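Local coordinates for caspase Nc (Drosophila melanogaster, PDB 2FP3), which acts as an initiator caspase of the fly, a cysteine endopeptidase in the caspase cascade that carries out apoptosis, including steroid-triggered cell death during metamorphosis, at residues R61-D71 / L96-V106; W254-M263 / I275-K286. The protein carries 2 engineered substitutions. All coordinates share one frame; numbering follows the deposited sequence.

In the fold
Both contacts belong to the caspase domain, and they follow one another along the chain: contact 1 is complete before contact 2 begins. Contact 1 pairs strands 62-68 and 98-103 in the mixed central sheet, whereas contact 2 packs helix 251-266 against helix 272-284 beside strands 177-181 and 233-237 of the same sheet. Their centres lie about 20 Å apart. Helix 82-95, which connects the two strands of contact 1, mediates between them, since it also packs against helix 251-266; Leu96 CD1, just past its end, meets Met263 CE at 3.6 Å. The edge pair of strands and the helix pair are thus tied together through helix 82-95 against the central sheet.

Contact 1: residues R61-D71 / L96-V106; sequences RGVLLMVNIMD and LNFTIFPYGNV
Phe98 lays one face of its ring flat over Gly62, whose CA stands 3.3 Å from the ring centroid and almost on the ring normal, a CH-pi contact. With no side chain, Gly62 lets the ring come down onto the backbone; the CG of Arg61 passes at the ring's CE2 atom, while its guanidinium turns away to Glu128 and the backbone oxygen of Phe313. From here the two strands run parallel, 20° apart. Thr99 N donates to Gly62 O, Leu64 N to Thr99 O, and Phe101 N to Leu64 O, the last at 2.9 Å and nearly along the C=O axis; three more bonds follow up to Asn68 N and Tyr103 O.

Val63, Leu65 and Val67 share a face with Phe101 and Tyr103. Val63 CG1, anti to the backbone N (chi1 167°), reaches the edge of the Phe101 ring in its plane, 3.8 Å from CE1. Leu65 CD1 comes obliquely to Tyr103 CE1 at 3.9 Å, and helix 108-119 covers this side. On the other face Leu64 and Ile100 lie side by side and point the same way, CD2 to CG2 3.9 Å, beneath helix 82-95.

Beyond the strands, the amide of Asn105 closes the pairing. Its OD1 takes the backbone N of Met70 at 2.7 Å, and Asp71 N adds a weak second bond, so one side-chain oxygen grips two successive peptide nitrogens. The side chains of Val67 and Val106 cross at about a right angle, CG1 to CG2 4.0 Å. Strands 62-68 and 98-103 with helix 82-95 between them make a beta-alpha-beta unit at one edge of the largely parallel central sheet of the caspase fold.

Contact 2: residues W254-M263 / I275-K286; sequences WYIQKFCQVM and ILKKTSEAVGNK
Thr279 fits as a knob into the hole formed by Tyr255, Lys258, Phe259 and Val262, where the two helices come closest, with CA atoms of Phe259 and Thr279 5.4 Å apart. Its methyl CG2, anti to the backbone N, comes obliquely to the Tyr255 ring, 3.9 Å from CE1, and the two side chains cross at about a right angle. Its hydroxyl OG1 lies in the plane of the Phe259 ring, at the edge beside CD1. That oxygen is also spent within its own helix: it donates to Ile275 O at 2.7 Å from above the carbonyl plane, and the same carbonyl accepts Thr279 N.

Apolar contacts extend on from this knob. Ile275 CG2 touches Val262 CG1 at 3.7 Å, the two side chains sliding past each other in opposite directions, and Ile275 CD1 meets Met263 SD at 3.7 Å. Met263 CG, anti to its own carbonyl carbon (chi1 -80°), lies over a face of the Phe259 ring, offset toward the rim. Leu276 CD2 reaches the hydroxyl end of Tyr255 and the CE1 atom of Phe259. At the other end Val283 CG2 packs on Trp254 CD1 at 3.6 Å.

Helices 251-266 and 272-284 cross at 130° and lie along the same side of the central caspase sheet, where Tyr255 and Phe259 rest on Met180 and Leu276 on Leu234 and Cys236.

Charged groups add little across the contact. A cation-pi contact of Lys286 NZ with the five-membered ring of Trp254 is doubtful, both residues being poorly ordered and modelled too close together. The salt bridge of Lys278 NZ with Glu281 OE1, at 3.3 Å, lies within helix 272-284.

Contact 1: residues R61-D71 / L96-V106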
loop_
_atom_site.group_PDB
_atom_site.type_symbol
_atom_site.label_atom_id
_atom_site.label_comp_id
_atom_site.label_asym_id
_atom_site.label_seq_id
_atom_site.Cartn_x
_atom_site.Cartn_y
_atom_site.Cartn_z
ATOM N N ARG A 61 -4.752 3.879 -14.843
ATOM C CA ARG A 61 -3.928 4.663 -13.933
ATOM C C ARG A 61 -3.247 3.803 -12.876
ATOM O O ARG A 61 -2.075 4.014 -12.569
ATOM C CB ARG A 61 -4.767 5.764 -13.269
ATOM C CG ARG A 61 -3.963 6.748 -12.446
ATOM C CD ARG A 61 -2.710 7.222 -13.190
ATOM N NE ARG A 61 -3.023 7.924 -14.435
ATOM C CZ ARG A 61 -3.541 9.148 -14.503
ATOM N NH1 ARG A 61 -3.805 9.823 -13.392
ATOM N NH2 ARG A 61 -3.809 9.692 -15.680
ATOM N N GLY A 62 -3.973 2.833 -12.327
ATOM C CA GLY A 62 -3.376 1.964 -11.330
ATOM C C GLY A 62 -4.231 0.799 -10.871
ATOM O O GLY A 62 -5.453 0.766 -11.087
ATOM N N VAL A 63 -3.580 -0.180 -10.249
ATOM C CA VAL A 63 -4.270 -1.344 -9.714
ATOM C C VAL A 63 -3.922 -1.442 -8.230
ATOM O O VAL A 63 -2.748 -1.377 -7.846
ATOM C CB VAL A 63 -3.821 -2.661 -10.398
ATOM C CG1 VAL A 63 -4.325 -3.853 -9.590
ATOM C CG2 VAL A 63 -4.362 -2.747 -11.840
ATOM N N LEU A 64 -4.946 -1.588 -7.401
ATOM C CA LEU A 64 -4.750 -1.724 -5.969
ATOM C C LEU A 64 -5.200 -3.100 -5.510
ATOM O O LEU A 64 -6.330 -3.518 -5.771
ATOM C CB LEU A 64 -5.557 -0.674 -5.191
ATOM C CG LEU A 64 -5.741 -1.027 -3.704
ATOM C CD1 LEU A 64 -4.389 -1.006 -3.022
ATOM C CD2 LEU A 64 -6.696 -0.045 -3.019
ATOM N N LEU A 65 -4.307 -3.812 -4.841
ATOM C CA LEU A 65 -4.648 -5.117 -4.291
ATOM C C LEU A 65 -4.761 -4.837 -2.803
ATOM O O LEU A 65 -3.754 -4.560 -2.147
ATOM C CB LEU A 65 -3.539 -6.143 -4.538
ATOM C CG LEU A 65 -3.718 -7.433 -3.718
ATOM C CD1 LEU A 65 -5.026 -8.113 -4.119
ATOM C CD2 LEU A 65 -2.538 -8.368 -3.941
ATOM N N MET A 66 -5.979 -4.875 -2.275
ATOM C CA MET A 66 -6.179 -4.608 -0.859
ATOM C C MET A 66 -6.612 -5.860 -0.120
ATOM O O MET A 66 -7.650 -6.436 -0.424
ATOM C CB MET A 66 -7.233 -3.530 -0.653
ATOM C CG MET A 66 -7.073 -2.808 0.666
ATOM S SD MET A 66 -8.618 -2.343 1.425
ATOM C CE MET A 66 -9.213 -1.133 0.294
ATOM N N VAL A 67 -5.812 -6.282 0.851
ATOM C CA VAL A 67 -6.133 -7.466 1.634
ATOM C C VAL A 67 -6.197 -7.102 3.124
ATOM O O VAL A 67 -5.175 -6.846 3.757
ATOM C CB VAL A 67 -5.081 -8.564 1.402
ATOM C CG1 VAL A 67 -5.329 -9.736 2.335
ATOM C CG2 VAL A 67 -5.118 -9.012 -0.053
ATOM N N ASN A 68 -7.408 -7.066 3.669
ATOM C CA ASN A 68 -7.618 -6.724 5.071
ATOM C C ASN A 68 -8.060 -7.964 5.859
ATOM O O ASN A 68 -9.239 -8.328 5.848
ATOM C CB ASN A 68 -8.692 -5.633 5.181
ATOM C CG ASN A 68 -8.588 -4.830 6.467
ATOM O OD1 ASN A 68 -7.874 -5.208 7.397
ATOM N ND2 ASN A 68 -9.310 -3.714 6.526
ATOM N N ILE A 69 -7.111 -8.614 6.527
ATOM C CA ILE A 69 -7.393 -9.809 7.327
ATOM C C ILE A 69 -7.813 -9.362 8.728
ATOM O O ILE A 69 -7.079 -8.631 9.395
ATOM C CB ILE A 69 -6.136 -10.697 7.449
ATOM C CG1 ILE A 69 -5.611 -11.045 6.056
ATOM C CG2 ILE A 69 -6.457 -11.958 8.231
ATOM C CD1 ILE A 69 -4.341 -11.863 6.070
ATOM N N MET A 70 -8.979 -9.799 9.188
ATOM C CA MET A 70 -9.424 -9.369 10.505
ATOM C C MET A 70 -9.967 -10.446 11.429
ATOM O O MET A 70 -10.546 -10.136 12.464
ATOM C CB MET A 70 -10.451 -8.250 10.353
ATOM C CG MET A 70 -11.588 -8.577 9.415
ATOM S SD MET A 70 -12.569 -7.113 9.085
ATOM C CE MET A 70 -13.528 -7.016 10.603
ATOM N N ASP A 71 -9.770 -11.707 11.066
ATOM C CA ASP A 71 -10.239 -12.809 11.898
ATOM C C ASP A 71 -9.147 -13.852 12.062
ATOM O O ASP A 71 -8.520 -14.274 11.089
ATOM C CB ASP A 71 -11.492 -13.447 11.293
ATOM C CG ASP A 71 -12.746 -12.620 11.538
ATOM O OD1 ASP A 71 -13.797 -12.953 10.953
ATOM O OD2 ASP A 71 -12.690 -11.646 12.319
ATOM N N LEU A 96 -8.554 8.065 -7.250
ATOM C CA LEU A 96 -7.293 8.099 -7.988
ATOM C C LEU A 96 -7.510 7.315 -9.280
ATOM O O LEU A 96 -6.604 7.143 -10.085
ATOM C CB LEU A 96 -6.150 7.478 -7.175
ATOM C CG LEU A 96 -5.782 8.170 -5.860
ATOM C CD1 LEU A 96 -4.526 7.539 -5.288
ATOM C CD2 LEU A 96 -5.561 9.645 -6.093
ATOM N N ASN A 97 -8.736 6.840 -9.458
ATOM C CA ASN A 97 -9.118 6.089 -10.638
ATOM C C ASN A 97 -8.387 4.760 -10.810
ATOM O O ASN A 97 -8.043 4.390 -11.926
ATOM C CB ASN A 97 -8.912 6.945 -11.880
ATOM C CG ASN A 97 -9.625 8.274 -11.789
ATOM O OD1 ASN A 97 -9.007 9.311 -11.520
ATOM N ND2 ASN A 97 -10.938 8.253 -11.998
ATOM N N PHE A 98 -8.148 4.055 -9.707
ATOM C CA PHE A 98 -7.482 2.757 -9.747
ATOM C C PHE A 98 -8.515 1.655 -9.890
ATOM O O PHE A 98 -9.678 1.831 -9.529
ATOM C CB PHE A 98 -6.717 2.469 -8.443
ATOM C CG PHE A 98 -5.293 2.934 -8.443
ATOM C CD1 PHE A 98 -4.297 2.118 -7.932
ATOM C CD2 PHE A 98 -4.950 4.187 -8.937
ATOM C CE1 PHE A 98 -2.966 2.535 -7.905
ATOM C CE2 PHE A 98 -3.615 4.623 -8.916
ATOM C CZ PHE A 98 -2.619 3.790 -8.396
ATOM N N THR A 99 -8.077 0.523 -10.422
ATOM C CA THR A 99 -8.926 -0.645 -10.530
ATOM C C THR A 99 -8.599 -1.337 -9.200
ATOM O O THR A 99 -7.432 -1.587 -8.898
ATOM C CB THR A 99 -8.515 -1.499 -11.730
ATOM O OG1 THR A 99 -9.055 -0.903 -12.914
ATOM C CG2 THR A 99 -9.009 -2.933 -11.587
ATOM N N ILE A 100 -9.624 -1.619 -8.405
ATOM C CA ILE A 100 -9.439 -2.201 -7.080
ATOM C C ILE A 100 -9.875 -3.651 -6.850
ATOM O O ILE A 100 -10.994 -4.035 -7.183
ATOM C CB ILE A 100 -10.162 -1.321 -6.048
ATOM C CG1 ILE A 100 -9.800 0.146 -6.298
ATOM C CG2 ILE A 100 -9.787 -1.755 -4.626
ATOM C CD1 ILE A 100 -10.587 1.130 -5.461
ATOM N N PHE A 101 -8.989 -4.443 -6.257
ATOM C CA PHE A 101 -9.282 -5.845 -5.941
ATOM C C PHE A 101 -9.152 -6.001 -4.422
ATOM O O PHE A 101 -8.062 -6.234 -3.890
ATOM C CB PHE A 101 -8.309 -6.776 -6.667
ATOM C CG PHE A 101 -8.373 -6.663 -8.162
ATOM C CD1 PHE A 101 -7.379 -5.983 -8.868
ATOM C CD2 PHE A 101 -9.443 -7.216 -8.870
ATOM C CE1 PHE A 101 -7.443 -5.852 -10.255
ATOM C CE2 PHE A 101 -9.523 -7.091 -10.262
ATOM C CZ PHE A 101 -8.514 -6.403 -10.959
ATOM N N PRO A 102 -10.279 -5.861 -3.704
ATOM C CA PRO A 102 -10.321 -5.965 -2.246
ATOM C C PRO A 102 -10.705 -7.328 -1.726
ATOM O O PRO A 102 -11.590 -7.972 -2.271
ATOM C CB PRO A 102 -11.356 -4.918 -1.879
ATOM C CG PRO A 102 -12.403 -5.166 -2.940
ATOM C CD PRO A 102 -11.583 -5.400 -4.224
ATOM N N TYR A 103 -10.041 -7.753 -0.658
ATOM C CA TYR A 103 -10.336 -9.036 -0.039
ATOM C C TYR A 103 -10.367 -8.938 1.482
ATOM O O TYR A 103 -9.768 -8.027 2.078
ATOM C CB TYR A 103 -9.311 -10.089 -0.455
ATOM C CG TYR A 103 -9.278 -10.355 -1.945
ATOM C CD1 TYR A 103 -8.637 -9.479 -2.814
ATOM C CD2 TYR A 103 -9.880 -11.491 -2.481
ATOM C CE1 TYR A 103 -8.589 -9.730 -4.182
ATOM C CE2 TYR A 103 -9.838 -11.752 -3.847
ATOM C CZ TYR A 103 -9.187 -10.867 -4.694
ATOM O OH TYR A 103 -9.112 -11.136 -6.047
ATOM N N GLY A 104 -11.087 -9.876 2.097
ATOM C CA GLY A 104 -11.186 -9.927 3.547
ATOM C C GLY A 104 -10.236 -10.980 4.104
ATOM O O GLY A 104 -9.028 -10.940 3.842
ATOM N N ASN A 105 -10.770 -11.932 4.861
ATOM C CA ASN A 105 -9.936 -12.977 5.434
ATOM C C ASN A 105 -9.494 -14.020 4.406
ATOM O O ASN A 105 -10.302 -14.546 3.642
ATOM C CB ASN A 105 -10.666 -13.674 6.585
ATOM C CG ASN A 105 -11.010 -12.725 7.714
ATOM O OD1 ASN A 105 -10.170 -11.941 8.157
ATOM N ND2 ASN A 105 -12.248 -12.797 8.194
ATOM N N VAL A 106 -8.201 -14.309 4.383
ATOM C CA VAL A 106 -7.669 -15.307 3.469
ATOM C C VAL A 106 -6.507 -16.001 4.153
ATOM O O VAL A 106 -5.872 -15.431 5.041
ATOM C CB VAL A 106 -7.180 -14.684 2.125
ATOM C CG1 VAL A 106 -8.354 -14.124 1.354
ATOM C CG2 VAL A 106 -6.156 -13.602 2.383
#

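Contact 2: residues W254-M263 / I275-K286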
loop_
_atom_site.group_PDB
_atom_site.type_symbol
_atom_site.label_atom_id
_atom_site.label_comp_id
_atom_site.label_asym_id
_atom_site.label_seq_id
_atom_site.Cartn_x
_atom_site.Cartn_y
_atom_site.Cartn_z
ATOM N N TRP A 254 -4.045 4.057 12.258
ATOM C CA TRP A 254 -3.809 5.492 12.360
ATOM C C TRP A 254 -2.897 5.912 11.208
ATOM O O TRP A 254 -3.057 6.985 10.625
ATOM C CB TRP A 254 -3.158 5.819 13.705
ATOM C CG TRP A 254 -3.250 7.261 14.061
ATOM C CD1 TRP A 254 -2.214 8.114 14.297
ATOM C CD2 TRP A 254 -4.449 8.033 14.213
ATOM N NE1 TRP A 254 -2.690 9.371 14.588
ATOM C CE2 TRP A 254 -4.059 9.349 14.545
ATOM C CE3 TRP A 254 -5.816 7.740 14.102
ATOM C CZ2 TRP A 254 -4.987 10.375 14.764
ATOM C CZ3 TRP A 254 -6.739 8.761 14.321
ATOM C CH2 TRP A 254 -6.318 10.061 14.650
ATOM N N TYR A 255 -1.935 5.049 10.892
ATOM C CA TYR A 255 -1.014 5.279 9.787
ATOM C C TYR A 255 -1.842 5.366 8.503
ATOM O O TYR A 255 -1.722 6.319 7.728
ATOM C CB TYR A 255 -0.037 4.108 9.674
ATOM C CG TYR A 255 0.820 4.160 8.436
ATOM C CD1 TYR A 255 1.998 4.903 8.412
ATOM C CD2 TYR A 255 0.455 3.468 7.282
ATOM C CE1 TYR A 255 2.797 4.952 7.277
ATOM C CE2 TYR A 255 1.249 3.512 6.135
ATOM C CZ TYR A 255 2.422 4.253 6.144
ATOM O OH TYR A 255 3.245 4.265 5.038
ATOM N N ILE A 256 -2.685 4.358 8.290
ATOM C CA ILE A 256 -3.549 4.301 7.118
ATOM C C ILE A 256 -4.472 5.506 6.999
ATOM O O ILE A 256 -4.603 6.092 5.920
ATOM C CB ILE A 256 -4.416 3.034 7.125
ATOM C CG1 ILE A 256 -3.557 1.824 6.789
ATOM C CG2 ILE A 256 -5.537 3.158 6.109
ATOM C CD1 ILE A 256 -4.301 0.527 6.905
ATOM N N GLN A 257 -5.119 5.873 8.099
ATOM C CA GLN A 257 -6.027 7.010 8.063
ATOM C C GLN A 257 -5.296 8.294 7.705
ATOM O O GLN A 257 -5.738 9.049 6.833
ATOM C CB GLN A 257 -6.741 7.168 9.408
ATOM C CG GLN A 257 -7.651 5.993 9.748
ATOM C CD GLN A 257 -8.688 5.723 8.668
ATOM O OE1 GLN A 257 -8.857 4.583 8.225
ATOM N NE2 GLN A 257 -9.387 6.770 8.242
ATOM N N LYS A 258 -4.168 8.531 8.368
ATOM C CA LYS A 258 -3.379 9.726 8.126
ATOM C C LYS A 258 -2.892 9.723 6.681
ATOM O O LYS A 258 -2.813 10.771 6.027
ATOM C CB LYS A 258 -2.189 9.769 9.085
ATOM C CG LYS A 258 -1.650 11.168 9.299
ATOM C CD LYS A 258 -2.719 12.081 9.893
ATOM C CE LYS A 258 -2.254 13.532 9.928
ATOM N NZ LYS A 258 -3.260 14.458 10.517
ATOM N N PHE A 259 -2.562 8.532 6.188
ATOM C CA PHE A 259 -2.100 8.386 4.817
ATOM C C PHE A 259 -3.179 8.836 3.836
ATOM O O PHE A 259 -2.919 9.637 2.933
ATOM C CB PHE A 259 -1.735 6.931 4.530
ATOM C CG PHE A 259 -1.372 6.678 3.101
ATOM C CD1 PHE A 259 -0.293 7.340 2.517
ATOM C CD2 PHE A 259 -2.116 5.796 2.327
ATOM C CE1 PHE A 259 0.038 7.125 1.182
ATOM C CE2 PHE A 259 -1.789 5.576 0.988
ATOM C CZ PHE A 259 -0.714 6.242 0.420
ATOM N N CYS A 260 -4.390 8.316 4.013
ATOM C CA CYS A 260 -5.491 8.673 3.138
ATOM C C CYS A 260 -5.805 10.152 3.253
ATOM O O CYS A 260 -6.149 10.795 2.256
ATOM C CB CYS A 260 -6.728 7.849 3.474
ATOM S SG CYS A 260 -6.546 6.086 3.122
ATOM N N GLN A 261 -5.688 10.703 4.461
ATOM C CA GLN A 261 -5.962 12.125 4.639
ATOM C C GLN A 261 -4.955 12.934 3.838
ATOM O O GLN A 261 -5.338 13.807 3.054
ATOM C CB GLN A 261 -5.890 12.527 6.119
ATOM C CG GLN A 261 -6.811 11.721 7.028
ATOM C CD GLN A 261 -6.860 12.251 8.459
ATOM O OE1 GLN A 261 -5.827 12.558 9.061
ATOM N NE2 GLN A 261 -8.069 12.344 9.012
ATOM N N VAL A 262 -3.670 12.633 4.035
ATOM C CA VAL A 262 -2.580 13.327 3.341
ATOM C C VAL A 262 -2.675 13.127 1.829
ATOM O O VAL A 262 -2.393 14.037 1.050
ATOM C CB VAL A 262 -1.196 12.821 3.821
ATOM C CG1 VAL A 262 -0.076 13.499 3.019
ATOM C CG2 VAL A 262 -1.036 13.091 5.317
ATOM N N MET A 263 -3.053 11.921 1.415
ATOM C CA MET A 263 -3.207 11.636 -0.000
ATOM C C MET A 263 -4.338 12.519 -0.539
ATOM O O MET A 263 -4.181 13.179 -1.562
ATOM C CB MET A 263 -3.549 10.154 -0.207
ATOM C CG MET A 263 -2.363 9.208 -0.131
ATOM S SD MET A 263 -1.279 9.378 -1.577
ATOM C CE MET A 263 -2.153 8.327 -2.745
ATOM N N ILE A 275 4.654 12.538 0.290
ATOM C CA ILE A 275 3.446 12.192 1.008
ATOM C C ILE A 275 3.737 11.211 2.143
ATOM O O ILE A 275 3.184 11.348 3.229
ATOM C CB ILE A 275 2.401 11.615 0.027
ATOM C CG1 ILE A 275 1.793 12.772 -0.783
ATOM C CG2 ILE A 275 1.328 10.838 0.783
ATOM C CD1 ILE A 275 0.879 12.340 -1.924
ATOM N N LEU A 276 4.610 10.233 1.892
ATOM C CA LEU A 276 4.973 9.245 2.911
ATOM C C LEU A 276 5.715 9.920 4.057
ATOM O O LEU A 276 5.512 9.568 5.208
ATOM C CB LEU A 276 5.841 8.120 2.319
ATOM C CG LEU A 276 5.153 7.148 1.355
ATOM C CD1 LEU A 276 6.152 6.158 0.803
ATOM C CD2 LEU A 276 4.035 6.413 2.067
ATOM N N LYS A 277 6.585 10.879 3.754
ATOM C CA LYS A 277 7.291 11.585 4.817
ATOM C C LYS A 277 6.261 12.391 5.609
ATOM O O LYS A 277 6.319 12.428 6.835
ATOM C CB LYS A 277 8.353 12.530 4.264
ATOM C CG LYS A 277 9.589 11.849 3.689
ATOM C CD LYS A 277 10.479 12.906 3.050
ATOM C CE LYS A 277 11.431 12.333 2.028
ATOM N NZ LYS A 277 10.760 11.716 0.880
ATOM N N LYS A 278 5.316 13.016 4.906
ATOM C CA LYS A 278 4.259 13.795 5.557
ATOM C C LYS A 278 3.428 12.863 6.425
ATOM O O LYS A 278 3.066 13.201 7.544
ATOM C CB LYS A 278 3.335 14.451 4.527
ATOM C CG LYS A 278 3.157 15.959 4.691
ATOM C CD LYS A 278 2.545 16.339 6.031
ATOM C CE LYS A 278 2.534 17.854 6.208
ATOM N NZ LYS A 278 2.194 18.267 7.597
ATOM N N THR A 279 3.121 11.685 5.902
ATOM C CA THR A 279 2.346 10.722 6.661
ATOM C C THR A 279 3.106 10.345 7.932
ATOM O O THR A 279 2.551 10.386 9.033
ATOM C CB THR A 279 2.078 9.460 5.821
ATOM O OG1 THR A 279 1.394 9.834 4.625
ATOM C CG2 THR A 279 1.224 8.464 6.586
ATOM N N SER A 280 4.382 9.996 7.775
ATOM C CA SER A 280 5.226 9.600 8.902
ATOM C C SER A 280 5.416 10.705 9.929
ATOM O O SER A 280 5.548 10.438 11.114
ATOM C CB SER A 280 6.595 9.153 8.405
ATOM O OG SER A 280 7.520 9.045 9.475
ATOM N N GLU A 281 5.450 11.944 9.471
ATOM C CA GLU A 281 5.626 13.067 10.367
ATOM C C GLU A 281 4.328 13.282 11.129
ATOM O O GLU A 281 4.326 13.526 12.337
ATOM C CB GLU A 281 5.951 14.321 9.569
ATOM C CG GLU A 281 6.168 15.543 10.428
ATOM C CD GLU A 281 5.687 16.798 9.753
ATOM O OE1 GLU A 281 4.454 16.952 9.589
ATOM O OE2 GLU A 281 6.541 17.623 9.376
ATOM N N ALA A 282 3.222 13.188 10.397
ATOM C CA ALA A 282 1.891 13.376 10.955
ATOM C C ALA A 282 1.554 12.326 12.001
ATOM O O ALA A 282 1.290 12.650 13.157
ATOM C CB ALA A 282 0.867 13.338 9.842
ATOM N N VAL A 283 1.565 11.065 11.588
ATOM C CA VAL A 283 1.256 9.962 12.486
ATOM C C VAL A 283 2.185 9.980 13.700
ATOM O O VAL A 283 1.829 9.496 14.774
ATOM C CB VAL A 283 1.385 8.601 11.750
ATOM C CG1 VAL A 283 2.829 8.373 11.329
ATOM C CG2 VAL A 283 0.895 7.467 12.636
ATOM N N GLY A 284 3.371 10.555 13.525
ATOM C CA GLY A 284 4.333 10.617 14.609
ATOM C C GLY A 284 4.004 11.670 15.647
ATOM O O GLY A 284 3.982 11.387 16.844
ATOM N N ASN A 285 3.751 12.892 15.192
ATOM C CA ASN A 285 3.423 13.986 16.095
ATOM C C ASN A 285 2.051 13.756 16.717
ATOM O O ASN A 285 1.041 14.239 16.204
ATOM C CB ASN A 285 3.431 15.316 15.337
ATOM C CG ASN A 285 3.214 16.513 16.249
ATOM O OD1 ASN A 285 3.075 17.645 15.784
ATOM N ND2 ASN A 285 3.189 16.267 17.554
ATOM N N LYS A 286 2.015 13.016 17.820
ATOM C CA LYS A 286 0.755 12.740 18.494
ATOM C C LYS A 286 0.932 12.106 19.872
ATOM O O LYS A 286 1.792 12.519 20.653
ATOM C CB LYS A 286 -0.120 11.838 17.620
ATOM C CG LYS A 286 0.451 10.451 17.391
ATOM C CD LYS A 286 -0.542 9.569 16.659
ATOM C CE LYS A 286 -1.864 9.462 17.413
ATOM N NZ LYS A 286 -1.710 8.855 18.762
#